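PDB 1SR4: cytolethal distending toxin protein C from Haemophilus ducreyi, which forms, with its partner subunits A and B, the tripartite cytolethal distending toxin, a bacterial genotoxin, and may bind carbohydrate through its ricin-like trefoil fold. Local coordinates for residues L42-E47 with P148-S153; K54-L59 with K88-T93; C115-D120 with K125-G130. All blocks are in the same frame, centred on the assembly; numbering follows the deposited sequence.

Overall arrangement
After an N-terminal tail and strand 19-24, the chain reaches 42-47, at the start of strand 46-50. Contact 1 closes the widest loop: 42-47 meets 148-153, so that the 3-10 turn and first residues of strand 46-50 join the loop after strand 144-147. The other two contacts nest inside that loop, one after the other and without crossing. Contact 2 ties the turn between strands 46-50 and 64-69 to the short helix 90-93; contact 3 is the disulfide-locked hairpin of strands 115-117 and 125-127. Contacts 1 and 2 lie on opposite sides of the chain's centre, their own centres about 26 Å apart, whereas contacts 2 and 3 are about 18 Å apart between centres.

Contact 1. Residues L42-E47 with P148-S153; sequences LSTHWE and PPFGPS
His45 and Thr44 meet Pro149 and Phe150 in a buried contact, part polar and part apolar, where the 3-10 turn leading into strand 46-50 adjoins the loop after the last strand, 144-147. CG of His45 stands anti to the carbonyl carbon (chi1 -68°), bringing the imidazole up to Pro149 and Phe150. Its NE2 donates to the backbone oxygen of Phe150, the N to O distance being 2.6 Å with an angle of 160° at the hydrogen and the acceptor in the ring plane. One ring face receives a CH-pi contact from Pro149: CB sits 3.4 Å from the ring centroid of His45 and only 11° off the normal. Leu42 CA lies over the opposite face, displaced toward the rim. At the other ring nitrogen, ND1 is hydrogen-bonded to Arg19 NH1, an arrangement consistent with a neutral ring carrying its proton on NE2. Both nitrogens thus fix the ring's rotation.

Beside it, Thr44 OG1 lies 3.4 Å from Phe150 CB and 3.6 Å from Phe150 CD2, near the plane of the phenyl ring and at its edge. Both partners are carbons, so this approach is van der Waals; the hydroxyl is hydrogen-bonded to Tyr41 O. Ser21 OG bonds both Thr44 O and Phe150 N, while Gly151 O accepts from Gln66 of subunit A and Pro149 packs on Gln247 of subunit B. Strand 19-24 lies between strands 46-50 and 144-147 in one antiparallel sheet, and the contact joins the segment entering the one to the loop leaving the other, consistent with the ricin-type beta-trefoil of the CdtA/CdtC family.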
loop_
_atom_site.group_PDB
_atom_site.type_symbol
_atom_site.label_atom_id
_atom_site.label_comp_id
_atom_site.label_asym_id
_atom_site.label_seq_id
_atom_site.Cartn_x
_atom_site.Cartn_y
_atom_site.Cartn_z
ATOM N N LEU C 42 16.619 7.731 15.925
ATOM C CA LEU C 42 16.759 6.294 15.693
ATOM C C LEU C 42 16.199 5.459 16.849
ATOM O O LEU C 42 16.002 4.252 16.708
ATOM C CB LEU C 42 18.229 5.907 15.428
ATOM C CG LEU C 42 18.811 6.338 14.073
ATOM C CD1 LEU C 42 20.238 5.798 13.960
ATOM C CD2 LEU C 42 17.946 5.819 12.907
ATOM N N SER C 43 15.944 6.098 17.988
ATOM C CA SER C 43 15.381 5.386 19.121
ATOM C C SER C 43 13.916 5.033 18.856
ATOM O O SER C 43 13.318 4.264 19.612
ATOM C CB SER C 43 15.484 6.226 20.396
ATOM O OG SER C 43 14.708 7.402 20.297
ATOM N N THR C 44 13.338 5.601 17.795
ATOM C CA THR C 44 11.939 5.323 17.454
ATOM C C THR C 44 11.810 4.430 16.222
ATOM O O THR C 44 10.689 4.108 15.795
ATOM C CB THR C 44 11.136 6.612 17.165
ATOM O OG1 THR C 44 11.674 7.250 15.997
ATOM C CG2 THR C 44 11.201 7.581 18.348
ATOM N N HIS C 45 12.954 4.026 15.661
ATOM C CA HIS C 45 12.985 3.179 14.464
ATOM C C HIS C 45 13.185 1.695 14.751
ATOM O O HIS C 45 13.898 1.320 15.688
ATOM C CB HIS C 45 14.126 3.590 13.517
ATOM C CG HIS C 45 13.946 4.929 12.873
ATOM N ND1 HIS C 45 14.522 5.246 11.662
ATOM C CD2 HIS C 45 13.286 6.040 13.278
ATOM C CE1 HIS C 45 14.228 6.497 11.349
ATOM N NE2 HIS C 45 13.481 7.002 12.313
ATOM N N TRP C 46 12.563 0.873 13.909
ATOM C CA TRP C 46 12.668 -0.580 13.963
ATOM C C TRP C 46 12.693 -1.086 12.538
ATOM O O TRP C 46 12.125 -0.454 11.632
ATOM C CB TRP C 46 11.454 -1.220 14.638
ATOM C CG TRP C 46 11.215 -0.749 16.029
ATOM C CD1 TRP C 46 10.389 0.261 16.424
ATOM C CD2 TRP C 46 11.802 -1.282 17.219
ATOM N NE1 TRP C 46 10.424 0.385 17.796
ATOM C CE2 TRP C 46 11.282 -0.553 18.305
ATOM C CE3 TRP C 46 12.713 -2.313 17.469
ATOM C CZ2 TRP C 46 11.648 -0.818 19.631
ATOM C CZ3 TRP C 46 13.070 -2.581 18.773
ATOM C CH2 TRP C 46 12.537 -1.837 19.843
ATOM N N GLU C 47 13.356 -2.219 12.346
ATOM C CA GLU C 47 13.395 -2.878 11.053
ATOM C C GLU C 47 12.398 -4.014 11.214
ATOM O O GLU C 47 12.435 -4.752 12.209
ATOM C CB GLU C 47 14.788 -3.440 10.766
ATOM C CG GLU C 47 15.846 -2.344 10.681
ATOM C CD GLU C 47 17.249 -2.893 10.525
ATOM O OE1 GLU C 47 17.476 -4.068 10.898
ATOM O OE2 GLU C 47 18.123 -2.139 10.047
ATOM N N PRO C 148 5.490 5.088 8.816
ATOM C CA PRO C 148 6.809 5.553 8.372
ATOM C C PRO C 148 7.629 5.884 9.632
ATOM O O PRO C 148 7.077 6.274 10.665
ATOM C CB PRO C 148 6.476 6.795 7.535
ATOM C CG PRO C 148 5.098 6.458 6.951
ATOM C CD PRO C 148 4.403 5.849 8.161
ATOM N N PRO C 149 8.958 5.725 9.563
ATOM C CA PRO C 149 9.812 6.008 10.718
ATOM C C PRO C 149 9.895 7.483 11.075
ATOM O O PRO C 149 10.112 8.337 10.201
ATOM C CB PRO C 149 11.146 5.413 10.301
ATOM C CG PRO C 149 11.143 5.608 8.782
ATOM C CD PRO C 149 9.743 5.172 8.439
ATOM N N PHE C 150 9.710 7.787 12.362
ATOM C CA PHE C 150 9.755 9.163 12.835
ATOM C C PHE C 150 11.115 9.820 12.577
ATOM O O PHE C 150 12.175 9.202 12.743
ATOM C CB PHE C 150 9.482 9.227 14.347
ATOM C CG PHE C 150 9.827 10.561 14.961
ATOM C CD1 PHE C 150 8.943 11.639 14.859
ATOM C CD2 PHE C 150 11.082 10.766 15.558
ATOM C CE1 PHE C 150 9.299 12.914 15.329
ATOM C CE2 PHE C 150 11.461 12.031 16.035
ATOM C CZ PHE C 150 10.568 13.115 15.921
ATOM N N GLY C 151 11.085 11.093 12.207
ATOM C CA GLY C 151 12.333 11.798 11.985
ATOM C C GLY C 151 12.325 12.595 10.702
ATOM O O GLY C 151 11.267 12.863 10.131
ATOM N N PRO C 152 13.509 13.003 10.230
ATOM C CA PRO C 152 13.638 13.779 8.997
ATOM C C PRO C 152 13.414 12.906 7.784
ATOM O O PRO C 152 13.482 11.683 7.862
ATOM C CB PRO C 152 15.065 14.296 9.074
ATOM C CG PRO C 152 15.785 13.157 9.743
ATOM C CD PRO C 152 14.824 12.765 10.853
ATOM N N SER C 153 13.095 13.538 6.666
ATOM C CA SER C 153 12.905 12.829 5.420
ATOM C C SER C 153 12.961 13.882 4.321
ATOM O O SER C 153 12.768 15.070 4.566
ATOM C CB SER C 153 11.567 12.061 5.392
ATOM O OG SER C 153 10.439 12.914 5.283
#

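Contact 2. Residues K54-L59 with K88-T93; sequences KEYEKL and KDTDHT
Tyr56 OH is gripped by two side chains of the short helix 90-93. It donates to Asp91 OD1 at 2.6 Å, and a second hydrogen bond joins it to Thr90 OG1 at 2.7 Å. Both partners lie near the plane of the phenol ring, at its edge. Asp91 OD1 uses its anti lone pair, the one turned away from its other oxygen, and the carboxylate plane is rotated 69° from that of the ring. Thr90 reaches the phenol with its hydroxyl set between its own backbone N and carbonyl carbon (chi1 61°), which also leaves CB only 3.3 Å from Tyr56 OH.

The backbones stay well apart: Tyr56 CA and Asp91 CA are separated by 9.1 Å, and the length of the tyrosine spans the gap from the type I turn of 54-57. Within that turn Glu55 doubles back, so that its CG stands 3.4 Å above the plane of the Tyr56 ring, over its centre. Its carboxylate is directed to Tyr51, whose OH is hydrogen-bonded to Glu55 OE2; Tyr51 also packs on Thr90. On the helix side, Asp89 occupies the N-cap position. Its carbonyl oxygen accepts from His92 N and Thr93 OG1, which approach from opposite faces of its plane, the hydroxyl standing well above that plane and not on a lone pair.

The chemistry is that of a phenol bridging a hydroxyl and a carboxylate. Donation to Asp91 commits the phenolic proton, and the nearby negative charge would be expected to disfavour loss of that proton, so the loop and helix are probably joined through a neutral tyrosine.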
loop_
_atom_site.group_PDB
_atom_site.type_symbol
_atom_site.label_atom_id
_atom_site.label_comp_id
_atom_site.label_asym_id
_atom_site.label_seq_id
_atom_site.Cartn_x
_atom_site.Cartn_y
_atom_site.Cartn_z
ATOM N N LYS C 54 9.204 -22.476 12.638
ATOM C CA LYS C 54 7.877 -23.080 12.693
ATOM C C LYS C 54 7.412 -23.553 14.068
ATOM O O LYS C 54 6.422 -24.272 14.172
ATOM C CB LYS C 54 7.814 -24.256 11.708
ATOM C CG LYS C 54 8.087 -23.864 10.257
ATOM C CD LYS C 54 7.043 -22.872 9.752
ATOM C CE LYS C 54 7.490 -22.195 8.470
ATOM N NZ LYS C 54 7.966 -23.185 7.466
ATOM N N GLU C 55 8.087 -23.134 15.129
ATOM C CA GLU C 55 7.700 -23.599 16.452
ATOM C C GLU C 55 6.498 -22.926 17.092
ATOM O O GLU C 55 6.048 -23.360 18.151
ATOM C CB GLU C 55 8.885 -23.500 17.415
ATOM C CG GLU C 55 9.352 -22.087 17.670
ATOM C CD GLU C 55 10.383 -21.623 16.660
ATOM O OE1 GLU C 55 10.170 -21.816 15.450
ATOM O OE2 GLU C 55 11.411 -21.060 17.085
ATOM N N TYR C 56 5.959 -21.884 16.462
ATOM C CA TYR C 56 4.824 -21.163 17.038
ATOM C C TYR C 56 3.569 -21.240 16.171
ATOM O O TYR C 56 2.719 -20.343 16.221
ATOM C CB TYR C 56 5.194 -19.682 17.254
ATOM C CG TYR C 56 6.478 -19.456 18.033
ATOM C CD1 TYR C 56 6.578 -19.820 19.372
ATOM C CD2 TYR C 56 7.599 -18.909 17.418
ATOM C CE1 TYR C 56 7.772 -19.650 20.088
ATOM C CE2 TYR C 56 8.802 -18.733 18.123
ATOM C CZ TYR C 56 8.884 -19.109 19.454
ATOM O OH TYR C 56 10.079 -18.984 20.137
ATOM N N GLU C 57 3.425 -22.299 15.389
ATOM C CA GLU C 57 2.256 -22.376 14.529
ATOM C C GLU C 57 0.925 -22.631 15.230
ATOM O O GLU C 57 -0.114 -22.206 14.735
ATOM C CB GLU C 57 2.452 -23.427 13.435
ATOM C CG GLU C 57 3.546 -23.053 12.456
ATOM C CD GLU C 57 3.285 -21.711 11.772
ATOM O OE1 GLU C 57 2.308 -21.634 11.004
ATOM O OE2 GLU C 57 4.053 -20.740 12.006
ATOM N N LYS C 58 0.944 -23.284 16.385
ATOM C CA LYS C 58 -0.318 -23.588 17.046
ATOM C C LYS C 58 -1.165 -22.375 17.424
ATOM O O LYS C 58 -2.382 -22.416 17.296
ATOM C CB LYS C 58 -0.087 -24.481 18.272
ATOM C CG LYS C 58 0.267 -23.770 19.569
ATOM C CD LYS C 58 -0.108 -24.653 20.768
ATOM C CE LYS C 58 0.094 -23.941 22.107
ATOM N NZ LYS C 58 1.527 -23.628 22.386
ATOM N N LEU C 59 -0.532 -21.290 17.861
ATOM C CA LEU C 59 -1.275 -20.092 18.239
ATOM C C LEU C 59 -1.134 -18.935 17.248
ATOM O O LEU C 59 -1.481 -17.797 17.571
ATOM C CB LEU C 59 -0.828 -19.632 19.633
ATOM C CG LEU C 59 -0.968 -20.706 20.726
ATOM C CD1 LEU C 59 -0.439 -20.183 22.056
ATOM C CD2 LEU C 59 -2.435 -21.109 20.853
ATOM N N LYS C 88 17.895 -13.651 19.047
ATOM C CA LYS C 88 17.858 -15.117 19.096
ATOM C C LYS C 88 16.907 -15.671 20.170
ATOM O O LYS C 88 16.540 -16.852 20.132
ATOM C CB LYS C 88 19.265 -15.682 19.330
ATOM C CG LYS C 88 20.189 -15.664 18.100
ATOM C CD LYS C 88 20.692 -14.254 17.722
ATOM C CE LYS C 88 19.811 -13.573 16.668
ATOM N NZ LYS C 88 20.430 -12.335 16.082
ATOM N N ASP C 89 16.525 -14.843 21.138
ATOM C CA ASP C 89 15.591 -15.292 22.183
ATOM C C ASP C 89 14.186 -15.140 21.599
ATOM O O ASP C 89 13.422 -14.244 21.974
ATOM C CB ASP C 89 15.741 -14.430 23.444
ATOM C CG ASP C 89 14.791 -14.846 24.555
ATOM O OD1 ASP C 89 14.033 -15.811 24.350
ATOM O OD2 ASP C 89 14.792 -14.202 25.631
ATOM N N THR C 90 13.860 -16.028 20.673
ATOM C CA THR C 90 12.590 -15.979 19.973
ATOM C C THR C 90 11.334 -16.001 20.842
ATOM O O THR C 90 10.333 -15.374 20.480
ATOM C CB THR C 90 12.522 -17.096 18.895
ATOM O OG1 THR C 90 12.627 -18.385 19.510
ATOM C CG2 THR C 90 13.661 -16.935 17.911
ATOM N N ASP C 91 11.377 -16.698 21.984
ATOM C CA ASP C 91 10.214 -16.750 22.876
ATOM C C ASP C 91 9.805 -15.346 23.335
ATOM O O ASP C 91 8.634 -15.095 23.618
ATOM C CB ASP C 91 10.506 -17.595 24.117
ATOM C CG ASP C 91 10.421 -19.092 23.855
ATOM O OD1 ASP C 91 10.223 -19.514 22.690
ATOM O OD2 ASP C 91 10.556 -19.850 24.841
ATOM N N HIS C 92 10.765 -14.434 23.428
ATOM C CA HIS C 92 10.451 -13.073 23.863
ATOM C C HIS C 92 10.479 -12.037 22.758
ATOM O O HIS C 92 10.067 -10.907 22.977
ATOM C CB HIS C 92 11.424 -12.620 24.946
ATOM C CG HIS C 92 11.317 -13.406 26.217
ATOM N ND1 HIS C 92 10.274 -13.247 27.106
ATOM C CD2 HIS C 92 12.098 -14.389 26.723
ATOM C CE1 HIS C 92 10.415 -14.104 28.102
ATOM N NE2 HIS C 92 11.513 -14.811 27.893
ATOM N N THR C 93 10.950 -12.406 21.575
ATOM C CA THR C 93 11.070 -11.417 20.509
ATOM C C THR C 93 10.197 -11.618 19.292
ATOM O O THR C 93 10.077 -10.702 18.474
ATOM C CB THR C 93 12.522 -11.322 20.022
ATOM O OG1 THR C 93 12.926 -12.581 19.480
ATOM C CG2 THR C 93 13.446 -10.977 21.194
#

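Contact 3. Residues C115-D120 with K125-G130; sequences CITSHD and KLEPCG
Cys115 to Thr117 and Lys125 to Glu127 pair as a short antiparallel beta hairpin, part of the trefoil domain, its strand axes 4.7 Å apart at closest approach and directed 139° apart. Backbone bonds set the register. Cys115 and Glu127 form one hydrogen-bonded pair, N to O distances 2.9 Å in both directions; Thr117 and Lys125 form the next, with Thr117 N to Lys125 O at 2.9 Å and Lys125 N to Thr117 O at 3.1 Å. Between them Ile116 and Leu126 make the non-hydrogen-bonded pair, with CA-H...O contacts from Leu126 CA to Cys115 O and Ile116 CA to Lys125 O.

Apolar contact lies on the face bearing that central pair: Ile116 CG1 meets Leu126 CD1 at 3.6 Å, and Ile116 packs on Ile107.

The opposite face carries Cys115, Thr117, Lys125 and Glu127. Thr117 OG1 donates diagonally to Glu127 OE2, in a bond whose very short modelled length is doubtful. His119 turns a ring edge to the same oxygen, CE1 lying 3.5 Å from Glu127 OE2.

Covalent closure is made two residues beyond Glu127. Cys129 SG, between its backbone N and carbonyl carbon (chi1 45°), bonds Cys115 SG at 2.0 Å with a disulfide torsion of 84°.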
loop_
_atom_site.group_PDB
_atom_site.type_symbol
_atom_site.label_atom_id
_atom_site.label_comp_id
_atom_site.label_asym_id
_atom_site.label_seq_id
_atom_site.Cartn_x
_atom_site.Cartn_y
_atom_site.Cartn_z
ATOM N N CYS C 115 -2.166 -10.472 23.699
ATOM C CA CYS C 115 -2.182 -9.253 22.880
ATOM C C CYS C 115 -1.416 -8.100 23.531
ATOM O O CYS C 115 -1.466 -7.916 24.741
ATOM C CB CYS C 115 -3.625 -8.769 22.664
ATOM S SG CYS C 115 -4.732 -9.771 21.617
ATOM N N ILE C 116 -0.720 -7.305 22.724
ATOM C CA ILE C 116 -0.003 -6.150 23.244
ATOM C C ILE C 116 -1.009 -5.009 23.267
ATOM O O ILE C 116 -1.647 -4.717 22.257
ATOM C CB ILE C 116 1.169 -5.736 22.316
ATOM C CG1 ILE C 116 2.206 -6.858 22.263
ATOM C CG2 ILE C 116 1.785 -4.415 22.804
ATOM C CD1 ILE C 116 3.453 -6.500 21.443
ATOM N N THR C 117 -1.152 -4.354 24.408
ATOM C CA THR C 117 -2.106 -3.252 24.517
ATOM C C THR C 117 -1.451 -2.035 25.160
ATOM O O THR C 117 -0.404 -2.146 25.809
ATOM C CB THR C 117 -3.318 -3.632 25.406
ATOM O OG1 THR C 117 -2.858 -3.924 26.733
ATOM C CG2 THR C 117 -4.047 -4.836 24.843
ATOM N N SER C 118 -2.057 -0.873 24.949
ATOM C CA SER C 118 -1.581 0.362 25.560
ATOM C C SER C 118 -2.829 1.206 25.820
ATOM O O SER C 118 -3.423 1.734 24.883
ATOM C CB SER C 118 -0.632 1.110 24.633
ATOM O OG SER C 118 -0.139 2.269 25.283
ATOM N N HIS C 119 -3.213 1.324 27.088
ATOM C CA HIS C 119 -4.409 2.077 27.491
ATOM C C HIS C 119 -4.138 3.492 27.967
ATOM O O HIS C 119 -5.073 4.229 28.294
ATOM C CB HIS C 119 -5.124 1.354 28.642
ATOM C CG HIS C 119 -5.827 0.099 28.237
ATOM N ND1 HIS C 119 -5.199 -1.129 28.191
ATOM C CD2 HIS C 119 -7.110 -0.119 27.870
ATOM C CE1 HIS C 119 -6.070 -2.050 27.816
ATOM N NE2 HIS C 119 -7.236 -1.464 27.614
ATOM N N ASP C 120 -2.875 3.881 28.029
ATOM C CA ASP C 120 -2.550 5.205 28.536
ATOM C C ASP C 120 -1.074 5.503 28.303
ATOM O O ASP C 120 -0.321 4.617 27.875
ATOM C CB ASP C 120 -2.895 5.249 30.034
ATOM C CG ASP C 120 -2.735 6.639 30.650
ATOM O OD1 ASP C 120 -2.987 7.660 29.966
ATOM O OD2 ASP C 120 -2.379 6.704 31.847
ATOM N N LYS C 125 1.600 -3.383 27.855
ATOM C CA LYS C 125 1.589 -4.706 28.438
ATOM C C LYS C 125 1.103 -5.763 27.475
ATOM O O LYS C 125 0.544 -5.455 26.422
ATOM C CB LYS C 125 0.749 -4.718 29.712
ATOM C CG LYS C 125 -0.535 -3.936 29.626
ATOM C CD LYS C 125 -1.086 -3.647 31.028
ATOM C CE LYS C 125 -0.084 -2.856 31.866
ATOM N NZ LYS C 125 -0.586 -2.545 33.241
ATOM N N LEU C 126 1.349 -7.008 27.859
ATOM C CA LEU C 126 0.983 -8.177 27.083
ATOM C C LEU C 126 -0.066 -8.900 27.917
ATOM O O LEU C 126 0.258 -9.519 28.936
ATOM C CB LEU C 126 2.226 -9.039 26.896
ATOM C CG LEU C 126 2.241 -10.211 25.926
ATOM C CD1 LEU C 126 2.044 -9.725 24.504
ATOM C CD2 LEU C 126 3.579 -10.924 26.071
ATOM N N GLU C 127 -1.323 -8.813 27.499
ATOM C CA GLU C 127 -2.404 -9.434 28.266
ATOM C C GLU C 127 -3.259 -10.443 27.516
ATOM O O GLU C 127 -3.364 -10.404 26.286
ATOM C CB GLU C 127 -3.316 -8.349 28.831
ATOM C CG GLU C 127 -3.884 -7.404 27.788
ATOM C CD GLU C 127 -4.778 -6.317 28.393
ATOM O OE1 GLU C 127 -5.807 -6.659 29.021
ATOM O OE2 GLU C 127 -4.458 -5.120 28.236
ATOM N N PRO C 128 -3.903 -11.353 28.259
ATOM C CA PRO C 128 -4.761 -12.374 27.655
ATOM C C PRO C 128 -5.856 -11.689 26.853
ATOM O O PRO C 128 -6.417 -10.690 27.288
ATOM C CB PRO C 128 -5.336 -13.108 28.870
ATOM C CG PRO C 128 -4.294 -12.911 29.924
ATOM C CD PRO C 128 -3.892 -11.479 29.728
ATOM N N CYS C 129 -6.159 -12.211 25.676
ATOM C CA CYS C 129 -7.216 -11.620 24.884
ATOM C C CYS C 129 -8.119 -12.695 24.313
ATOM O O CYS C 129 -8.642 -12.546 23.214
ATOM C CB CYS C 129 -6.644 -10.716 23.766
ATOM S SG CYS C 129 -5.242 -11.370 22.790
ATOM N N GLY C 130 -8.299 -13.773 25.081
ATOM C CA GLY C 130 -9.165 -14.864 24.675
ATOM C C GLY C 130 -8.562 -15.807 23.658
ATOM O O GLY C 130 -7.339 -15.918 23.530
#